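Local structure of succinate dehydrogenase subunit A (Mycolicibacterium smegmatis MC2 51, 6LUM) at residues 98-103 against 145-150; 547-552 against 570-575. The protein probably catalyses the oxidation of succinate to fumarate as the FAD-carrying subunit of succinate dehydrogenase, whose electrons pass on to the iron-sulphur subunit. One frame throughout, in Å; residues are numbered along the deposited sequence.

Contact 1: 98-103 against 145-150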
ATOM      1  N   GLU D  98     -21.502  13.633 -11.640  1.00 24.57           N
ATOM      2  CA  GLU D  98     -20.471  13.691 -12.673  1.00 24.57           C
ATOM      3  C   GLU D  98     -19.077  13.548 -12.082  1.00 24.57           C
ATOM      4  O   GLU D  98     -18.183  12.978 -12.713  1.00 24.57           O
ATOM      5  CB  GLU D  98     -20.581  14.992 -13.457  1.00 24.57           C
ATOM      6  CG  GLU D  98     -19.999  14.917 -14.842  1.00 24.57           C
ATOM      7  CD  GLU D  98     -18.494  14.977 -14.835  1.00 24.57           C
ATOM      8  OE1 GLU D  98     -17.931  15.533 -13.873  1.00 24.57           O
ATOM      9  OE2 GLU D  98     -17.866  14.468 -15.782  1.00 24.57           O
ATOM     10  N   LYS D  99     -18.858  14.077 -10.888  1.00 26.21           N
ATOM     11  CA  LYS D  99     -17.542  13.960 -10.281  1.00 26.21           C
ATOM     12  C   LYS D  99     -17.312  12.614  -9.614  1.00 26.21           C
ATOM     13  O   LYS D  99     -16.176  12.324  -9.233  1.00 26.21           O
ATOM     14  CB  LYS D  99     -17.325  15.080  -9.267  1.00 26.21           C
ATOM     15  CG  LYS D  99     -17.072  16.435  -9.900  1.00 26.21           C
ATOM     16  CD  LYS D  99     -16.750  17.471  -8.854  1.00 26.21           C
ATOM     17  CE  LYS D  99     -17.963  17.785  -8.012  1.00 26.21           C
ATOM     18  NZ  LYS D  99     -17.596  18.523  -6.780  1.00 26.21           N
ATOM     19  N   MET D 100     -18.351  11.798  -9.447  1.00 20.94           N
ATOM     20  CA  MET D 100     -18.170  10.439  -8.955  1.00 20.94           C
ATOM     21  C   MET D 100     -17.829   9.457 -10.062  1.00 20.94           C
ATOM     22  O   MET D 100     -17.468   8.318  -9.765  1.00 20.94           O
ATOM     23  CB  MET D 100     -19.426   9.957  -8.230  1.00 20.94           C
ATOM     24  CG  MET D 100     -19.425  10.232  -6.740  1.00 20.94           C
ATOM     25  SD  MET D 100     -20.646   9.293  -5.809  1.00 20.94           S
ATOM     26  CE  MET D 100     -22.146   9.755  -6.646  1.00 20.94           C
ATOM     27  N   GLY D 101     -17.942   9.867 -11.319  1.00 16.20           N
ATOM     28  CA  GLY D 101     -17.617   9.011 -12.433  1.00 16.20           C
ATOM     29  C   GLY D 101     -18.752   8.857 -13.418  1.00 16.20           C
ATOM     30  O   GLY D 101     -18.761   7.904 -14.195  1.00 16.20           O
ATOM     31  N   MET D 102     -19.698   9.779 -13.418  1.00 14.69           N
ATOM     32  CA  MET D 102     -20.758   9.289 -14.284  1.00 14.69           C
ATOM     33  C   MET D 102     -20.554   9.763 -15.716  1.00 14.69           C
ATOM     34  O   MET D 102     -20.245  10.929 -15.943  1.00 14.69           O
ATOM     35  CB  MET D 102     -22.122   9.746 -13.790  1.00 14.69           C
ATOM     36  CG  MET D 102     -23.251   9.144 -14.566  1.00 14.69           C
ATOM     37  SD  MET D 102     -24.838   9.843 -14.204  1.00 14.69           S
ATOM     38  CE  MET D 102     -25.626   9.585 -15.775  1.00 14.69           C
ATOM     39  N   PRO D 103     -20.726   8.893 -16.697  1.00 16.03           N
ATOM     40  CA  PRO D 103     -20.497   9.276 -18.096  1.00 16.03           C
ATOM     41  C   PRO D 103     -21.640  10.039 -18.756  1.00 16.03           C
ATOM     42  O   PRO D 103     -22.418   9.515 -19.537  1.00 16.03           O
ATOM     43  CB  PRO D 103     -20.282   7.923 -18.772  1.00 16.03           C
ATOM     44  CG  PRO D 103     -21.077   7.009 -17.986  1.00 16.03           C
ATOM     45  CD  PRO D 103     -20.934   7.444 -16.573  1.00 16.03           C
ATOM     46  N   GLN D 145     -25.151   2.373 -11.721  1.00  4.35           N
ATOM     47  CA  GLN D 145     -23.804   1.823 -11.783  1.00  4.35           C
ATOM     48  C   GLN D 145     -22.813   2.707 -11.053  1.00  4.35           C
ATOM     49  O   GLN D 145     -21.924   2.207 -10.370  1.00  4.35           O
ATOM     50  CB  GLN D 145     -23.371   1.638 -13.227  1.00  4.35           C
ATOM     51  CG  GLN D 145     -24.133   0.591 -13.975  1.00  4.35           C
ATOM     52  CD  GLN D 145     -23.684  -0.808 -13.656  1.00  4.35           C
ATOM     53  OE1 GLN D 145     -22.515  -1.045 -13.376  1.00  4.35           O
ATOM     54  NE2 GLN D 145     -24.616  -1.750 -13.698  1.00  4.35           N
ATOM     55  N   THR D 146     -22.943   4.024 -11.184  1.00  7.36           N
ATOM     56  CA  THR D 146     -22.017   4.932 -10.518  1.00  7.36           C
ATOM     57  C   THR D 146     -22.144   4.841  -9.007  1.00  7.36           C
ATOM     58  O   THR D 146     -21.139   4.771  -8.288  1.00  7.36           O
ATOM     59  CB  THR D 146     -22.274   6.351 -10.985  1.00  7.36           C
ATOM     60  OG1 THR D 146     -22.054   6.420 -12.393  1.00  7.36           O
ATOM     61  CG2 THR D 146     -21.355   7.288 -10.293  1.00  7.36           C
ATOM     62  N   LEU D 147     -23.376   4.832  -8.505  1.00  6.98           N
ATOM     63  CA  LEU D 147     -23.576   4.722  -7.069  1.00  6.98           C
ATOM     64  C   LEU D 147     -23.077   3.385  -6.546  1.00  6.98           C
ATOM     65  O   LEU D 147     -22.491   3.316  -5.463  1.00  6.98           O
ATOM     66  CB  LEU D 147     -25.046   4.928  -6.738  1.00  6.98           C
ATOM     67  CG  LEU D 147     -25.533   6.318  -7.117  1.00  6.98           C
ATOM     68  CD1 LEU D 147     -27.018   6.414  -6.982  1.00  6.98           C
ATOM     69  CD2 LEU D 147     -24.866   7.338  -6.255  1.00  6.98           C
ATOM     70  N   TYR D 148     -23.265   2.312  -7.315  1.00  7.10           N
ATOM     71  CA  TYR D 148     -22.795   1.010  -6.862  1.00  7.10           C
ATOM     72  C   TYR D 148     -21.280   0.924  -6.885  1.00  7.10           C
ATOM     73  O   TYR D 148     -20.677   0.334  -5.989  1.00  7.10           O
ATOM     74  CB  TYR D 148     -23.395  -0.097  -7.714  1.00  7.10           C
ATOM     75  CG  TYR D 148     -22.967  -1.463  -7.274  1.00  7.10           C
ATOM     76  CD1 TYR D 148     -23.091  -1.853  -5.959  1.00  7.10           C
ATOM     77  CD2 TYR D 148     -22.430  -2.359  -8.168  1.00  7.10           C
ATOM     78  CE1 TYR D 148     -22.699  -3.087  -5.552  1.00  7.10           C
ATOM     79  CE2 TYR D 148     -22.032  -3.596  -7.765  1.00  7.10           C
ATOM     80  CZ  TYR D 148     -22.168  -3.953  -6.458  1.00  7.10           C
ATOM     81  OH  TYR D 148     -21.772  -5.197  -6.056  1.00  7.10           O
ATOM     82  N   GLN D 149     -20.643   1.502  -7.898  1.00  8.97           N
ATOM     83  CA  GLN D 149     -19.189   1.515  -7.938  1.00  8.97           C
ATOM     84  C   GLN D 149     -18.612   2.318  -6.790  1.00  8.97           C
ATOM     85  O   GLN D 149     -17.563   1.966  -6.252  1.00  8.97           O
ATOM     86  CB  GLN D 149     -18.711   2.073  -9.270  1.00  8.97           C
ATOM     87  CG  GLN D 149     -19.051   1.202 -10.442  1.00  8.97           C
ATOM     88  CD  GLN D 149     -19.026   1.953 -11.737  1.00  8.97           C
ATOM     89  OE1 GLN D 149     -18.761   3.146 -11.766  1.00  8.97           O
ATOM     90  NE2 GLN D 149     -19.297   1.258 -12.823  1.00  8.97           N
ATOM     91  N   ASN D 150     -19.292   3.383  -6.375  1.00  9.39           N
ATOM     92  CA  ASN D 150     -18.814   4.125  -5.215  1.00  9.39           C
ATOM     93  C   ASN D 150     -19.022   3.354  -3.921  1.00  9.39           C
ATOM     94  O   ASN D 150     -18.178   3.402  -3.022  1.00  9.39           O
ATOM     95  CB  ASN D 150     -19.501   5.468  -5.144  1.00  9.39           C
ATOM     96  CG  ASN D 150     -18.777   6.496  -5.917  1.00  9.39           C
ATOM     97  OD1 ASN D 150     -17.955   7.221  -5.373  1.00  9.39           O
ATOM     98  ND2 ASN D 150     -19.044   6.558  -7.207  1.00  9.39           N
TER
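Met100 lays its thioether over one face of the Asn150 carboxamide: SD of Met100 sits 3.4 Å from CG of Asn150 and almost equally far from OD1 and ND2. Beyond the sulphur the chain bends at chi3 (-56°) and places CE of Met100 3.7 Å from CD2 of Leu147. Nearer the backbone, CB of Met100 packs on CG2 of Thr146 at 3.9 Å. ND2 of Asn150 serves two acceptors: it gives a nearly straight bond (176°), in the plane of the amide, to O of Thr146, 3.0 Å away, and a weak one of 3.5 Å to O of Met100. O of Thr146 also accepts the helical N-H of Asn150, and the two donors reach it from opposite faces of its carbonyl plane. An alanine in place of Asn150 would probably deprive the Met100 sulphur of its flat support and leave the Met100 carbonyl without this amide. The weak bond meets the end of helix 80-100, where Gly101, with positive phi (125°), closes the last turn in a Schellman motif; a CB at these backbone angles would press on the carbonyl O of Met100. After this turn the chain passes Thr146, whose OG1 lies 3.6 Å from CB of Met102 and is hydrogen-bonded to O of Met142 within helix 139-153. Helix 16-28 covers another flank, with Met19 against Leu147, Arg20 against Met100 and Val23 against Asn150, as part of the Rossmann-type FAD-binding domain. On the subunit B side, Arg204 of that chain packs on Pro103 and makes a weak hydrogen bond to O of Gly101.

Contact 2: 547-552 against 570-575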
ATOM      1  N   ASN D 547     -61.487  23.644  -0.297  1.00 53.34           N
ATOM      2  CA  ASN D 547     -61.776  22.553   0.615  1.00 53.34           C
ATOM      3  C   ASN D 547     -60.738  21.445   0.598  1.00 53.34           C
ATOM      4  O   ASN D 547     -60.571  20.768   1.611  1.00 53.34           O
ATOM      5  CB  ASN D 547     -63.146  21.945   0.295  1.00 53.34           C
ATOM      6  CG  ASN D 547     -63.884  21.484   1.533  1.00 53.34           C
ATOM      7  OD1 ASN D 547     -63.275  21.038   2.504  1.00 53.34           O
ATOM      8  ND2 ASN D 547     -65.207  21.590   1.506  1.00 53.34           N
ATOM      9  N   TYR D 548     -60.034  21.246  -0.510  1.00 43.91           N
ATOM     10  CA  TYR D 548     -59.175  20.084  -0.675  1.00 43.91           C
ATOM     11  C   TYR D 548     -57.762  20.462  -1.085  1.00 43.91           C
ATOM     12  O   TYR D 548     -57.103  19.724  -1.813  1.00 43.91           O
ATOM     13  CB  TYR D 548     -59.766  19.113  -1.691  1.00 43.91           C
ATOM     14  CG  TYR D 548     -61.017  18.432  -1.217  1.00 43.91           C
ATOM     15  CD1 TYR D 548     -60.982  17.544  -0.158  1.00 43.91           C
ATOM     16  CD2 TYR D 548     -62.233  18.680  -1.824  1.00 43.91           C
ATOM     17  CE1 TYR D 548     -62.117  16.930   0.283  1.00 43.91           C
ATOM     18  CE2 TYR D 548     -63.374  18.069  -1.389  1.00 43.91           C
ATOM     19  CZ  TYR D 548     -63.310  17.196  -0.334  1.00 43.91           C
ATOM     20  OH  TYR D 548     -64.454  16.580   0.102  1.00 43.91           O
ATOM     21  N   MET D 549     -57.263  21.605  -0.634  1.00 44.96           N
ATOM     22  CA  MET D 549     -55.843  21.880  -0.835  1.00 44.96           C
ATOM     23  C   MET D 549     -55.038  21.495   0.398  1.00 44.96           C
ATOM     24  O   MET D 549     -54.373  22.312   1.030  1.00 44.96           O
ATOM     25  CB  MET D 549     -55.621  23.338  -1.211  1.00 44.96           C
ATOM     26  CG  MET D 549     -54.184  23.637  -1.618  1.00 44.96           C
ATOM     27  SD  MET D 549     -53.912  25.304  -2.227  1.00 44.96           S
ATOM     28  CE  MET D 549     -54.630  25.152  -3.853  1.00 44.96           C
ATOM     29  N   ARG D 550     -55.120  20.219   0.757  1.00 37.31           N
ATOM     30  CA  ARG D 550     -54.371  19.677   1.876  1.00 37.31           C
ATOM     31  C   ARG D 550     -53.962  18.253   1.542  1.00 37.31           C
ATOM     32  O   ARG D 550     -54.624  17.567   0.764  1.00 37.31           O
ATOM     33  CB  ARG D 550     -55.191  19.701   3.167  1.00 37.31           C
ATOM     34  CG  ARG D 550     -55.553  21.085   3.652  1.00 37.31           C
ATOM     35  CD  ARG D 550     -56.762  21.059   4.560  1.00 37.31           C
ATOM     36  NE  ARG D 550     -57.898  20.407   3.924  1.00 37.31           N
ATOM     37  CZ  ARG D 550     -59.113  20.352   4.454  1.00 37.31           C
ATOM     38  NH1 ARG D 550     -59.346  20.913   5.631  1.00 37.31           N
ATOM     39  NH2 ARG D 550     -60.093  19.737   3.809  1.00 37.31           N
ATOM     40  N   HIS D 551     -52.859  17.816   2.132  1.00 29.93           N
ATOM     41  CA  HIS D 551     -52.465  16.426   2.018  1.00 29.93           C
ATOM     42  C   HIS D 551     -53.401  15.567   2.849  1.00 29.93           C
ATOM     43  O   HIS D 551     -53.818  15.960   3.939  1.00 29.93           O
ATOM     44  CB  HIS D 551     -51.033  16.230   2.495  1.00 29.93           C
ATOM     45  CG  HIS D 551     -50.011  16.950   1.676  1.00 29.93           C
ATOM     46  ND1 HIS D 551     -49.834  16.716   0.331  1.00 29.93           N
ATOM     47  CD2 HIS D 551     -49.097  17.886   2.017  1.00 29.93           C
ATOM     48  CE1 HIS D 551     -48.861  17.484  -0.123  1.00 29.93           C
ATOM     49  NE2 HIS D 551     -48.397  18.202   0.880  1.00 29.93           N
ATOM     50  N   THR D 552     -53.741  14.397   2.328  1.00 29.31           N
ATOM     51  CA  THR D 552     -54.514  13.418   3.073  1.00 29.31           C
ATOM     52  C   THR D 552     -53.561  12.488   3.797  1.00 29.31           C
ATOM     53  O   THR D 552     -52.568  12.043   3.222  1.00 29.31           O
ATOM     54  CB  THR D 552     -55.408  12.611   2.135  1.00 29.31           C
ATOM     55  OG1 THR D 552     -56.325  13.485   1.470  1.00 29.31           O
ATOM     56  CG2 THR D 552     -56.183  11.576   2.908  1.00 29.31           C
ATOM     57  N   LYS D 570     -53.370  17.386   6.435  1.00 30.88           N
ATOM     58  CA  LYS D 570     -52.120  18.071   6.704  1.00 30.88           C
ATOM     59  C   LYS D 570     -52.037  19.304   5.813  1.00 30.88           C
ATOM     60  O   LYS D 570     -52.267  19.204   4.597  1.00 30.88           O
ATOM     61  CB  LYS D 570     -50.944  17.134   6.447  1.00 30.88           C
ATOM     62  CG  LYS D 570     -49.590  17.784   6.471  1.00 30.88           C
ATOM     63  CD  LYS D 570     -48.526  16.735   6.256  1.00 30.88           C
ATOM     64  CE  LYS D 570     -47.139  17.294   6.422  1.00 30.88           C
ATOM     65  NZ  LYS D 570     -46.123  16.316   5.957  1.00 30.88           N
ATOM     66  N   PRO D 571     -51.728  20.473   6.360  1.00 33.05           N
ATOM     67  CA  PRO D 571     -51.699  21.680   5.532  1.00 33.05           C
ATOM     68  C   PRO D 571     -50.488  21.706   4.615  1.00 33.05           C
ATOM     69  O   PRO D 571     -49.419  21.192   4.942  1.00 33.05           O
ATOM     70  CB  PRO D 571     -51.636  22.808   6.563  1.00 33.05           C
ATOM     71  CG  PRO D 571     -50.950  22.190   7.722  1.00 33.05           C
ATOM     72  CD  PRO D 571     -51.421  20.766   7.767  1.00 33.05           C
ATOM     73  N   VAL D 572     -50.670  22.322   3.452  1.00 38.25           N
ATOM     74  CA  VAL D 572     -49.618  22.456   2.455  1.00 38.25           C
ATOM     75  C   VAL D 572     -48.928  23.801   2.635  1.00 38.25           C
ATOM     76  O   VAL D 572     -49.589  24.832   2.809  1.00 38.25           O
ATOM     77  CB  VAL D 572     -50.176  22.295   1.031  1.00 38.25           C
ATOM     78  CG1 VAL D 572     -51.315  23.252   0.795  1.00 38.25           C
ATOM     79  CG2 VAL D 572     -49.086  22.541   0.018  1.00 38.25           C
ATOM     80  N   VAL D 573     -47.594  23.785   2.613  1.00 37.97           N
ATOM     81  CA  VAL D 573     -46.816  24.999   2.814  1.00 37.97           C
ATOM     82  C   VAL D 573     -46.846  25.844   1.547  1.00 37.97           C
ATOM     83  O   VAL D 573     -46.890  25.322   0.430  1.00 37.97           O
ATOM     84  CB  VAL D 573     -45.375  24.633   3.205  1.00 37.97           C
ATOM     85  CG1 VAL D 573     -44.656  25.832   3.779  1.00 37.97           C
ATOM     86  CG2 VAL D 573     -45.381  23.493   4.187  1.00 37.97           C
ATOM     87  N   GLN D 574     -46.831  27.166   1.720  1.00 41.86           N
ATOM     88  CA  GLN D 574     -46.848  28.098   0.599  1.00 41.86           C
ATOM     89  C   GLN D 574     -45.900  29.251   0.885  1.00 41.86           C
ATOM     90  O   GLN D 574     -45.916  29.803   1.988  1.00 41.86           O
ATOM     91  CB  GLN D 574     -48.256  28.639   0.342  1.00 41.86           C
ATOM     92  CG  GLN D 574     -49.313  27.571   0.195  1.00 41.86           C
ATOM     93  CD  GLN D 574     -50.239  27.826  -0.968  1.00 41.86           C
ATOM     94  OE1 GLN D 574     -50.278  28.927  -1.517  1.00 41.86           O
ATOM     95  NE2 GLN D 574     -50.990  26.805  -1.360  1.00 41.86           N
ATOM     96  N   THR D 575     -45.075  29.609  -0.099  1.00 44.88           N
ATOM     97  CA  THR D 575     -44.167  30.744   0.043  1.00 44.88           C
ATOM     98  C   THR D 575     -44.483  31.871  -0.930  1.00 44.88           C
ATOM     99  O   THR D 575     -44.753  32.994  -0.493  1.00 44.88           O
ATOM    100  CB  THR D 575     -42.716  30.290  -0.137  1.00 44.88           C
ATOM    101  OG1 THR D 575     -42.500  29.913  -1.500  1.00 44.88           O
ATOM    102  CG2 THR D 575     -42.415  29.113   0.764  1.00 44.88           C
TER
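His551 and Lys570 form an antiparallel hydrogen-bonded pair where the two strands of a surface hairpin, 550-556 and 565-571, run out into loops. N of His551 donates to O of Lys570 over 2.9 Å, lying in the plane of that carbonyl, and N of Lys570 returns a bond of 2.9 Å to O of His551. Both side chains leave the same face of the sheet, their CB atoms 4.1 Å apart. Their polar ends then find separate acids: ND1 of His551 is hydrogen-bonded to Asp236 and NZ of Lys570 forms a salt bridge with Glu235. NE2 of His551 and NZ of Lys570 stay 5.9 Å apart, and the two carboxylates would probably ease any repulsion between them. On the other face, CB of Arg550 is in contact with O of Lys570, while the guanidinium goes elsewhere, to a cation-pi contact with Tyr569. Farther from the paired residues, side-chain packing takes over, with Met549 on Val572 as its apolar part. The Val572 branch CG1 stands between the backbone N and the carbonyl carbon (chi1 54°), which brings it to 3.8 Å from CG of Met549; the two side chains meet at a slant. CG of Met549 is itself anti to its backbone N (chi1 -172°), and farther out the sulphur approaches the side chain of Gln574. Arg528 bonds to the carbonyls of Tyr548 and Arg550 from outside. The arrangement is that of the open end of a beta hairpin, here in the C-terminal region of a fumarate reductase-type flavoprotein, with strand 234-235 as third member of the antiparallel sheet.

Overall arrangement
Contact 1 belongs to the FAD-binding domain and contact 2 to the C-terminal region of the flavoprotein, with centres 37 Å apart and nearest atoms about 25 Å apart. Helix 80-100 spans the distance between them: its last turn supplies Met100 to contact 1, whereas its first residues, Gln80 and Asp81, are touched by Gln574 and Val573 of contact 2. In contact 1 the side chain of Leu147 comes within about 8 Å of the bound flavin-adenine dinucleotide, near the probable GxGxxG turn of a Rossmann-type fold. Subunit B lies against contact 1, but no other chain touches the segments of contact 2.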